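Local coordinates for protein alpha-galacturonidase (Bacillus subtilis, PDB 3FEF) that hydrolyses alpha-1,4-linked galacturonate oligomers such as digalacturonate, releasing alpha-D-galacturonate with NAD(+) and a manganese ion as cofactors, at residues 127-130 with 131-135; 142-146 with 147-151; 330-333 with 334-338; 366-370 with 371-375. All coordinates share one frame; numbering follows the deposited sequence.

Contact 1. Residues 127-130 with 131-135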
loop_
_atom_site.group_PDB
_atom_site.type_symbol
_atom_site.label_atom_id
_atom_site.label_comp_id
_atom_site.label_asym_id
_atom_site.label_seq_id
_atom_site.Cartn_x
_atom_site.Cartn_y
_atom_site.Cartn_z
ATOM N N ALA A 127 12.506 -9.660 -23.951
ATOM C CA ALA A 127 11.239 -9.165 -24.479
ATOM C C ALA A 127 10.773 -10.088 -25.596
ATOM O O ALA A 127 9.594 -10.445 -25.666
ATOM C CB ALA A 127 11.392 -7.732 -25.007
ATOM N N GLU A 128 11.705 -10.478 -26.466
ATOM C CA GLU A 128 11.396 -11.381 -27.575
ATOM C C GLU A 128 11.026 -12.789 -27.082
ATOM O O GLU A 128 10.094 -13.411 -27.579
ATOM C CB GLU A 128 12.567 -11.460 -28.582
ATOM C CG GLU A 128 12.299 -12.469 -29.717
ATOM C CD GLU A 128 13.294 -12.405 -30.877
ATOM O OE1 GLU A 128 14.515 -12.198 -30.652
ATOM O OE2 GLU A 128 12.849 -12.587 -32.037
ATOM N N ILE A 129 11.765 -13.293 -26.104
ATOM C CA ILE A 129 11.425 -14.576 -25.496
ATOM C C ILE A 129 10.048 -14.504 -24.838
ATOM O O ILE A 129 9.203 -15.380 -25.027
ATOM C CB ILE A 129 12.497 -15.004 -24.491
ATOM C CG1 ILE A 129 13.757 -15.462 -25.246
ATOM C CG2 ILE A 129 11.967 -16.106 -23.608
ATOM C CD1 ILE A 129 15.020 -15.594 -24.340
ATOM N N ALA A 130 9.797 -13.433 -24.098
ATOM C CA ALA A 130 8.499 -13.299 -23.432
ATOM C C ALA A 130 7.320 -13.257 -24.409
ATOM O O ALA A 130 6.234 -13.770 -24.102
ATOM C CB ALA A 130 8.475 -12.056 -22.499
ATOM N N ARG A 131 7.516 -12.628 -25.572
ATOM C CA ARG A 131 6.435 -12.529 -26.550
ATOM C C ARG A 131 6.202 -13.886 -27.189
ATOM O O ARG A 131 5.070 -14.239 -27.510
ATOM C CB ARG A 131 6.720 -11.442 -27.602
ATOM C CG ARG A 131 6.511 -10.011 -27.077
ATOM C CD ARG A 131 6.566 -8.964 -28.196
ATOM N NE ARG A 131 7.931 -8.836 -28.677
ATOM C CZ ARG A 131 8.811 -7.938 -28.232
ATOM N NH1 ARG A 131 8.458 -7.058 -27.295
ATOM N NH2 ARG A 131 10.041 -7.924 -28.733
ATOM N N ALA A 132 7.272 -14.665 -27.328
ATOM C CA ALA A 132 7.172 -16.009 -27.916
ATOM C C ALA A 132 6.473 -16.979 -26.977
ATOM O O ALA A 132 5.592 -17.741 -27.382
ATOM C CB ALA A 132 8.565 -16.532 -28.283
ATOM N N ILE A 133 6.880 -16.961 -25.712
ATOM C CA ILE A 133 6.190 -17.732 -24.685
ATOM C C ILE A 133 4.719 -17.338 -24.633
ATOM O O ILE A 133 3.841 -18.193 -24.582
ATOM C CB ILE A 133 6.847 -17.506 -23.320
ATOM C CG1 ILE A 133 8.253 -18.094 -23.335
ATOM C CG2 ILE A 133 5.997 -18.104 -22.201
ATOM C CD1 ILE A 133 9.098 -17.645 -22.188
ATOM N N ARG A 134 4.442 -16.040 -24.644
ATOM C CA ARG A 134 3.048 -15.586 -24.698
ATOM C C ARG A 134 2.317 -16.160 -25.914
ATOM O O ARG A 134 1.163 -16.564 -25.818
ATOM C CB ARG A 134 2.970 -14.066 -24.800
ATOM C CG ARG A 134 1.528 -13.537 -24.754
ATOM C CD ARG A 134 1.503 -12.037 -24.908
ATOM N NE ARG A 134 1.990 -11.667 -26.232
ATOM C CZ ARG A 134 2.392 -10.448 -26.574
ATOM N NH1 ARG A 134 2.390 -9.471 -25.680
ATOM N NH2 ARG A 134 2.808 -10.209 -27.812
ATOM N N ASP A 135 2.989 -16.174 -27.058
ATOM C CA ASP A 135 2.343 -16.589 -28.295
ATOM C C ASP A 135 2.178 -18.108 -28.341
ATOM O O ASP A 135 1.124 -18.593 -28.682
ATOM C CB ASP A 135 3.131 -16.098 -29.516
ATOM C CG ASP A 135 3.130 -14.574 -29.652
ATOM O OD1 ASP A 135 2.215 -13.915 -29.120
ATOM O OD2 ASP A 135 4.054 -14.028 -30.299
#
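R131 folds its long side chain back along the helix to lie over the peptide that joins A127 to E128. The chain starts out beside its own backbone N (chi1 -76°) and bends at chi3, which brings the guanidinium flat against the preceding turn. A127 O then sits over the centre of one guanidinium face, 3.7 Å from R131 CZ, so the oxygen meets the flat face of the group and not one of its N-H edges. R131 NH1 packs 3.8 Å from A127 CB, while R131 NH2 comes as near to E128 N. The same oxygen also takes the backbone bond from R131 N (3.0 Å). The carboxylate of E128 plays little part: its OE2 stays 6.4 Å from R131 NH2, so any attraction is probably weak.

These residues form the last turns of helix 112-136, which leads into strand 141-144 of the parallel sheet in the Rossmann-type, NAD-binding part of the enzyme. A130 lies on the side of this helix that meets helix 149-159, where its methyl group touches L156 and V159. Its carbonyl accepts R134 N, the two atoms 2.9 Å apart.

On another side, I129 holds its CG2 against CD1 of I133 at 3.6 Å; the two side chains cross obliquely one turn apart. In the backbone, I133 N bonds to I129 O almost linearly (178°), and I133 CG1 rests 3.3 Å from that oxygen. I129 also comes close to I11, within the part of the chain that probably binds NAD(+), and A132 packs against L69 and L73.

Contact 2. Residues 142-146 with 147-151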
loop_
_atom_site.group_PDB
_atom_site.type_symbol
_atom_site.label_atom_id
_atom_site.label_comp_id
_atom_site.label_asym_id
_atom_site.label_seq_id
_atom_site.Cartn_x
_atom_site.Cartn_y
_atom_site.Cartn_z
ATOM N N VAL A 142 8.101 -21.136 -16.586
ATOM C CA VAL A 142 9.370 -20.667 -17.155
ATOM C C VAL A 142 10.408 -20.611 -16.036
ATOM O O VAL A 142 10.180 -19.978 -15.016
ATOM C CB VAL A 142 9.198 -19.239 -17.735
ATOM C CG1 VAL A 142 10.466 -18.779 -18.426
ATOM C CG2 VAL A 142 8.021 -19.198 -18.706
ATOM N N ILE A 143 11.526 -21.306 -16.192
ATOM C CA ILE A 143 12.596 -21.181 -15.220
ATOM C C ILE A 143 13.784 -20.478 -15.844
ATOM O O ILE A 143 14.422 -21.012 -16.719
ATOM C CB ILE A 143 13.043 -22.555 -14.661
ATOM C CG1 ILE A 143 11.830 -23.373 -14.206
ATOM C CG2 ILE A 143 14.069 -22.360 -13.522
ATOM C CD1 ILE A 143 12.213 -24.774 -13.713
ATOM N N ASN A 144 14.084 -19.273 -15.376
ATOM C CA ASN A 144 15.226 -18.534 -15.893
ATOM C C ASN A 144 16.493 -18.735 -15.058
ATOM O O ASN A 144 16.482 -18.615 -13.833
ATOM C CB ASN A 144 14.885 -17.039 -15.992
ATOM C CG ASN A 144 16.043 -16.211 -16.517
ATOM O OD1 ASN A 144 16.723 -16.602 -17.464
ATOM N ND2 ASN A 144 16.279 -15.066 -15.898
ATOM N N TYR A 145 17.593 -19.014 -15.744
ATOM C CA TYR A 145 18.885 -19.205 -15.135
ATOM C C TYR A 145 19.859 -18.109 -15.558
ATOM O O TYR A 145 20.980 -18.047 -15.049
ATOM C CB TYR A 145 19.481 -20.539 -15.582
ATOM C CG TYR A 145 18.880 -21.737 -14.922
ATOM C CD1 TYR A 145 19.114 -21.999 -13.572
ATOM C CD2 TYR A 145 18.096 -22.624 -15.638
ATOM C CE1 TYR A 145 18.572 -23.101 -12.953
ATOM C CE2 TYR A 145 17.548 -23.737 -15.034
ATOM C CZ TYR A 145 17.784 -23.962 -13.682
ATOM O OH TYR A 145 17.259 -25.069 -13.075
ATOM N N THR A 146 19.438 -17.272 -16.500
ATOM C CA THR A 146 20.324 -16.262 -17.088
ATOM C C THR A 146 20.552 -15.046 -16.174
ATOM O O THR A 146 19.635 -14.609 -15.489
ATOM C CB THR A 146 19.746 -15.725 -18.412
ATOM O OG1 THR A 146 19.393 -16.809 -19.287
ATOM C CG2 THR A 146 20.754 -14.829 -19.086
ATOM N N ASN A 147 21.770 -14.504 -16.187
ATOM C CA ASN A 147 22.097 -13.254 -15.512
ATOM C C ASN A 147 22.175 -12.097 -16.516
ATOM O O ASN A 147 22.567 -12.310 -17.669
ATOM C CB ASN A 147 23.441 -13.400 -14.813
ATOM C CG ASN A 147 23.387 -14.387 -13.674
ATOM O OD1 ASN A 147 22.450 -14.379 -12.883
ATOM N ND2 ASN A 147 24.383 -15.245 -13.583
ATOM N N PRO A 148 21.851 -10.861 -16.088
ATOM C CA PRO A 148 21.478 -10.386 -14.737
ATOM C C PRO A 148 20.048 -10.783 -14.378
ATOM O O PRO A 148 19.088 -10.358 -15.023
ATOM C CB PRO A 148 21.600 -8.869 -14.844
ATOM C CG PRO A 148 21.377 -8.570 -16.285
ATOM C CD PRO A 148 21.926 -9.754 -17.058
HETATM N N MSE A 149 19.939 -11.601 -13.343
HETATM C CA MSE A 149 18.717 -12.321 -13.004
HETATM C C MSE A 149 17.497 -11.414 -12.797
HETATM O O MSE A 149 16.436 -11.650 -13.360
HETATM C CB MSE A 149 18.965 -13.095 -11.729
HETATM C CG MSE A 149 17.707 -13.672 -11.158
HETATM SE SE MSE A 149 17.590 -15.491 -11.752
HETATM C CE MSE A 149 18.640 -16.305 -10.409
ATOM N N SER A 150 17.670 -10.386 -11.977
ATOM C CA SER A 150 16.595 -9.479 -11.627
ATOM C C SER A 150 16.054 -8.693 -12.822
ATOM O O SER A 150 14.858 -8.480 -12.934
ATOM C CB SER A 150 17.069 -8.534 -10.529
ATOM O OG SER A 150 17.534 -9.284 -9.411
ATOM N N VAL A 151 16.931 -8.271 -13.716
ATOM C CA VAL A 151 16.501 -7.570 -14.906
ATOM C C VAL A 151 15.808 -8.486 -15.909
ATOM O O VAL A 151 14.723 -8.172 -16.366
ATOM C CB VAL A 151 17.693 -6.846 -15.592
ATOM C CG1 VAL A 151 17.287 -6.384 -17.002
ATOM C CG2 VAL A 151 18.179 -5.651 -14.702
#
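T146 and M149 meet at the switch from strand 141-144 to helix 149-159, the first bend of a beta-alpha-beta unit in the Rossmann-type sheet. The bend is shaped by an Asx turn at N144 and by a cis peptide before P148, which occupies the N-cap position.

Among the hydrogen bonds, N144 OD1 closes the Asx turn by accepting T146 N at 3.0 Å. The donor stands well above the plane of the side-chain amide, 62° out of it. At the other end of that amide, N144 ND2 makes a weak bond to T146 O and a further one to T153 OG1, so the side chain is held from several directions. The hydroxyl of T146 has its main partner in I83 N, and N147 O accepts from R118 NE.

Close packing supplements these bonds. With its CG2 anti to the backbone N, T146 lays that methyl 3.4 Å from N147 O. N147 rests its CB 3.6 Å from T146 C, and its side chain comes within about 4 Å of the bound magnesium ion; it probably binds substrate, as in related enzymes. Cut back to an alanine, this position is likely to lose a probable substrate contact, with no amide left beside D109 and the metal. M149, present as selenomethionine, is bent at chi2 and chi3; its side chain packs against the metal ligand C169, and its SE lies 3.9 Å from N144 O.

A CA-H...O contact completes the bend: from the first turn of the helix, M149 CA directs its hydrogen at T146 O, 3.5 Å away.

Contact 3. Residues 330-333 with 334-338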
loop_
_atom_site.group_PDB
_atom_site.type_symbol
_atom_site.label_atom_id
_atom_site.label_comp_id
_atom_site.label_asym_id
_atom_site.label_seq_id
_atom_site.Cartn_x
_atom_site.Cartn_y
_atom_site.Cartn_z
ATOM N N ASN A 330 13.893 -31.073 -9.607
ATOM C CA ASN A 330 13.033 -31.184 -8.449
ATOM C C ASN A 330 11.880 -30.183 -8.539
ATOM O O ASN A 330 10.740 -30.501 -8.205
ATOM C CB ASN A 330 13.827 -30.927 -7.170
ATOM C CG ASN A 330 14.752 -32.084 -6.816
ATOM O OD1 ASN A 330 14.594 -33.196 -7.320
ATOM N ND2 ASN A 330 15.718 -31.827 -5.936
ATOM N N ILE A 331 12.188 -28.976 -9.010
ATOM C CA ILE A 331 11.204 -27.926 -9.118
ATOM C C ILE A 331 10.215 -28.277 -10.207
ATOM O O ILE A 331 9.012 -28.074 -10.049
ATOM C CB ILE A 331 11.844 -26.550 -9.427
ATOM C CG1 ILE A 331 12.644 -26.036 -8.221
ATOM C CG2 ILE A 331 10.767 -25.532 -9.797
ATOM C CD1 ILE A 331 13.302 -24.678 -8.483
ATOM N N ILE A 332 10.711 -28.819 -11.311
ATOM C CA ILE A 332 9.814 -29.240 -12.385
ATOM C C ILE A 332 8.875 -30.350 -11.881
ATOM O O ILE A 332 7.656 -30.302 -12.085
ATOM C CB ILE A 332 10.610 -29.735 -13.608
ATOM C CG1 ILE A 332 11.363 -28.571 -14.249
ATOM C CG2 ILE A 332 9.690 -30.446 -14.610
ATOM C CD1 ILE A 332 12.450 -29.011 -15.274
ATOM N N ALA A 333 9.434 -31.353 -11.213
ATOM C CA ALA A 333 8.589 -32.413 -10.641
ATOM C C ALA A 333 7.503 -31.831 -9.718
ATOM O O ALA A 333 6.354 -32.261 -9.747
ATOM C CB ALA A 333 9.429 -33.440 -9.892
ATOM N N ALA A 334 7.871 -30.852 -8.895
ATOM C CA ALA A 334 6.901 -30.279 -7.962
ATOM C C ALA A 334 5.823 -29.547 -8.767
ATOM O O ALA A 334 4.641 -29.588 -8.438
ATOM C CB ALA A 334 7.586 -29.331 -6.998
ATOM N N LEU A 335 6.232 -28.884 -9.838
ATOM C CA LEU A 335 5.275 -28.139 -10.643
ATOM C C LEU A 335 4.294 -29.071 -11.318
ATOM O O LEU A 335 3.176 -28.676 -11.612
ATOM C CB LEU A 335 5.989 -27.243 -11.656
ATOM C CG LEU A 335 6.595 -25.993 -11.002
ATOM C CD1 LEU A 335 7.492 -25.265 -11.975
ATOM C CD2 LEU A 335 5.484 -25.070 -10.498
ATOM N N LEU A 336 4.703 -30.317 -11.538
ATOM C CA LEU A 336 3.819 -31.312 -12.166
ATOM C C LEU A 336 2.980 -32.080 -11.152
ATOM O O LEU A 336 2.152 -32.923 -11.517
ATOM C CB LEU A 336 4.629 -32.283 -13.024
ATOM C CG LEU A 336 5.323 -31.585 -14.202
ATOM C CD1 LEU A 336 6.477 -32.397 -14.734
ATOM C CD2 LEU A 336 4.319 -31.279 -15.299
ATOM N N GLY A 337 3.180 -31.777 -9.874
ATOM C CA GLY A 337 2.406 -32.431 -8.833
ATOM C C GLY A 337 3.056 -33.705 -8.332
ATOM O O GLY A 337 2.456 -34.434 -7.560
ATOM N N LEU A 338 4.300 -33.957 -8.730
ATOM C CA LEU A 338 4.968 -35.212 -8.368
ATOM C C LEU A 338 5.737 -35.106 -7.071
ATOM O O LEU A 338 6.513 -35.992 -6.729
ATOM C CB LEU A 338 5.912 -35.661 -9.484
ATOM C CG LEU A 338 5.207 -35.784 -10.842
ATOM C CD1 LEU A 338 6.208 -36.038 -11.940
ATOM C CD2 LEU A 338 4.152 -36.875 -10.804
#
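I331 and L335, like I332 and L336 one step on, form side-by-side pairs on neighbouring flanks of a helix's closing turns. In each pair the side chains run alongside one another in the same direction, and the leucine CD1 sets into the groove between the CG2 branch and the carbonyl oxygen of the isoleucine one turn earlier. L335 CD1 lies 3.9 Å from I331 CG2; L336 CD1 fills the matching hollow, 3.8 Å from I332 CG2 and 3.6 Å from I332 O. Each leucine thus sits on the carbonyl to which its own N-H is bonded; L335 CG, set beside the backbone N (chi1 -76°), rests 3.3 Å from I331 O.

Past L336 the chain reverses in a Schellman motif. G337 takes a positive phi, where a CB would be jammed against the carbonyl oxygen of L336, so the bend is made where there is no side chain. L338 N returns to A333 O at 2.9 Å, and inside that loop G337 N bonds to A334 O at 3.0 Å. The wrap sets L338 over the small bump of A333, their CB atoms 4.2 Å apart, in the hydrophobic contact that commonly accompanies this motif.

Outward, the helix lies against the three-stranded antiparallel sheet, with I331, A334 and L335 packed on I368. I332 faces I143 of strand 141-144, L335 also meets W141, and L338 reaches M32.

Contact 4. Residues 366-370 with 371-375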
loop_
_atom_site.group_PDB
_atom_site.type_symbol
_atom_site.label_atom_id
_atom_site.label_comp_id
_atom_site.label_asym_id
_atom_site.label_seq_id
_atom_site.Cartn_x
_atom_site.Cartn_y
_atom_site.Cartn_z
ATOM N N ALA A 366 9.886 -20.231 -1.505
ATOM C CA ALA A 366 8.572 -20.305 -2.096
ATOM C C ALA A 366 8.088 -21.746 -1.983
ATOM O O ALA A 366 8.886 -22.681 -1.971
ATOM C CB ALA A 366 8.614 -19.857 -3.540
ATOM N N PHE A 367 6.778 -21.902 -1.839
ATOM C CA PHE A 367 6.138 -23.202 -1.719
ATOM C C PHE A 367 5.762 -23.587 -3.131
ATOM O O PHE A 367 5.117 -22.814 -3.843
ATOM C CB PHE A 367 4.862 -23.111 -0.867
ATOM C CG PHE A 367 4.078 -24.418 -0.799
ATOM C CD1 PHE A 367 4.692 -25.587 -0.371
ATOM C CD2 PHE A 367 2.735 -24.467 -1.142
ATOM C CE1 PHE A 367 3.984 -26.802 -0.295
ATOM C CE2 PHE A 367 2.020 -25.681 -1.077
ATOM C CZ PHE A 367 2.651 -26.848 -0.652
ATOM N N ILE A 368 6.183 -24.763 -3.554
ATOM C CA ILE A 368 5.962 -25.130 -4.924
ATOM C C ILE A 368 5.205 -26.418 -4.940
ATOM O O ILE A 368 5.568 -27.376 -4.271
ATOM C CB ILE A 368 7.281 -25.267 -5.710
ATOM C CG1 ILE A 368 8.142 -24.012 -5.513
ATOM C CG2 ILE A 368 6.990 -25.506 -7.181
ATOM C CD1 ILE A 368 9.437 -24.030 -6.304
ATOM N N THR A 369 4.120 -26.431 -5.691
ATOM C CA THR A 369 3.338 -27.641 -5.822
ATOM C C THR A 369 2.671 -27.611 -7.197
ATOM O O THR A 369 3.059 -26.805 -8.044
ATOM C CB THR A 369 2.357 -27.795 -4.640
ATOM O OG1 THR A 369 1.721 -29.070 -4.709
ATOM C CG2 THR A 369 1.309 -26.698 -4.634
ATOM N N ARG A 370 1.715 -28.496 -7.454
ATOM C CA ARG A 370 1.233 -28.621 -8.830
ATOM C C ARG A 370 0.882 -27.255 -9.412
ATOM O O ARG A 370 -0.017 -26.601 -8.924
ATOM C CB ARG A 370 0.028 -29.571 -8.939
ATOM C CG ARG A 370 -0.328 -29.888 -10.391
ATOM C CD ARG A 370 -1.729 -30.476 -10.507
ATOM N NE ARG A 370 -2.083 -30.661 -11.903
ATOM C CZ ARG A 370 -2.587 -29.695 -12.668
ATOM N NH1 ARG A 370 -2.820 -28.489 -12.160
ATOM N NH2 ARG A 370 -2.860 -29.932 -13.936
ATOM N N ASN A 371 1.590 -26.823 -10.451
ATOM C CA ASN A 371 1.220 -25.601 -11.157
ATOM C C ASN A 371 1.109 -24.394 -10.212
ATOM O O ASN A 371 0.270 -23.523 -10.441
ATOM C CB ASN A 371 -0.121 -25.784 -11.896
ATOM C CG ASN A 371 -0.422 -24.645 -12.888
ATOM O OD1 ASN A 371 0.461 -24.174 -13.599
ATOM N ND2 ASN A 371 -1.678 -24.222 -12.948
ATOM N N ARG A 372 1.951 -24.344 -9.173
ATOM C CA ARG A 372 1.899 -23.269 -8.165
ATOM C C ARG A 372 3.283 -22.948 -7.668
ATOM O O ARG A 372 3.980 -23.841 -7.183
ATOM C CB ARG A 372 1.086 -23.709 -6.932
ATOM C CG ARG A 372 -0.233 -23.053 -6.750
ATOM C CD ARG A 372 -1.342 -24.103 -6.715
ATOM N NE ARG A 372 -1.514 -24.801 -5.446
ATOM C CZ ARG A 372 -1.941 -26.066 -5.344
ATOM N NH1 ARG A 372 -2.193 -26.798 -6.437
ATOM N NH2 ARG A 372 -2.114 -26.609 -4.144
ATOM N N VAL A 373 3.671 -21.676 -7.748
ATOM C CA VAL A 373 4.853 -21.213 -7.022
ATOM C C VAL A 373 4.410 -20.058 -6.132
ATOM O O VAL A 373 3.968 -19.043 -6.623
ATOM C CB VAL A 373 5.960 -20.723 -7.987
ATOM C CG1 VAL A 373 7.151 -20.115 -7.198
ATOM C CG2 VAL A 373 6.403 -21.858 -8.904
ATOM N N GLN A 374 4.526 -20.213 -4.823
ATOM C CA GLN A 374 3.922 -19.287 -3.908
ATOM C C GLN A 374 4.960 -18.809 -2.897
ATOM O O GLN A 374 5.411 -19.561 -2.024
ATOM C CB GLN A 374 2.737 -19.942 -3.207
ATOM C CG GLN A 374 1.714 -20.573 -4.158
ATOM C CD GLN A 374 0.522 -21.169 -3.416
ATOM O OE1 GLN A 374 0.641 -22.184 -2.756
ATOM N NE2 GLN A 374 -0.622 -20.523 -3.518
ATOM N N PRO A 375 5.350 -17.546 -3.025
ATOM C CA PRO A 375 6.369 -16.983 -2.144
ATOM C C PRO A 375 5.932 -17.057 -0.673
ATOM O O PRO A 375 4.746 -16.966 -0.350
ATOM C CB PRO A 375 6.493 -15.528 -2.615
ATOM C CG PRO A 375 6.050 -15.550 -4.091
ATOM C CD PRO A 375 4.954 -16.641 -4.123
#
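T369 and R372 pack tightly beside each other where the two strands turn. The guanidinium of R372 lies flat on the methyl of T369, whose CG2 stands over the centre of the plane, 3.4 Å from R372 CZ. T369 puts OG1 anti to its backbone N (chi1 -173°), which leaves CG2 in the crowded position between N and carbonyl carbon. R372 NH1 adds a weak bond to R370 O. With a serine in place of R372, the T369 methyl would probably lose its flat cover, and R370 O and R198 O of the second subunit their weak donors.

Further along the same face, F367 and Q374 lie side by side, with Q374 OE1 in the plane of the ring at its edge, 3.5 Å from F367 CD2; Q374 NE2 bonds to N200 OD1 of the second subunit. Their backbones are tied by F367 N to Q374 O at 2.7 Å. On the face of A366 and I368 the fit is easier: V373 CG1 is 3.9 Å from A366 CB, and V373 CG2 is 4.1 Å from I368 CG2.

The turn is the partly exposed end, and its polar groups are held from outside. R370, extended from CG to NE, gives NE to H217 O of the second subunit, and N371 OD1 accepts from W141 and K164. N371 carries the positive phi of a type II turn running from T369 to R372, and the whole is a tight antiparallel beta hairpin closed by a two-residue loop.

Overall arrangement
The contacts follow one another along the chain, the first two in the Rossmann-type part and the last two in the C-terminal part of this family 4 glycosidase. Contacts 1 and 2, their centres about 15 Å apart, touch where I133 CD1 meets V142 CG2, helix 112-136 leading into strand 141-144. Contacts 3 and 4 have centres about 9 Å apart: L335 O probably accepts N371 N, which ties the helix end to the hairpin turn. Contact 2 also meets contact 3, although their centres are about 20 Å apart, so the Rossmann-type and C-terminal parts join there. Contacts 3 and 4 both touch the second subunit, whereas contact 2 adjoins the metal site.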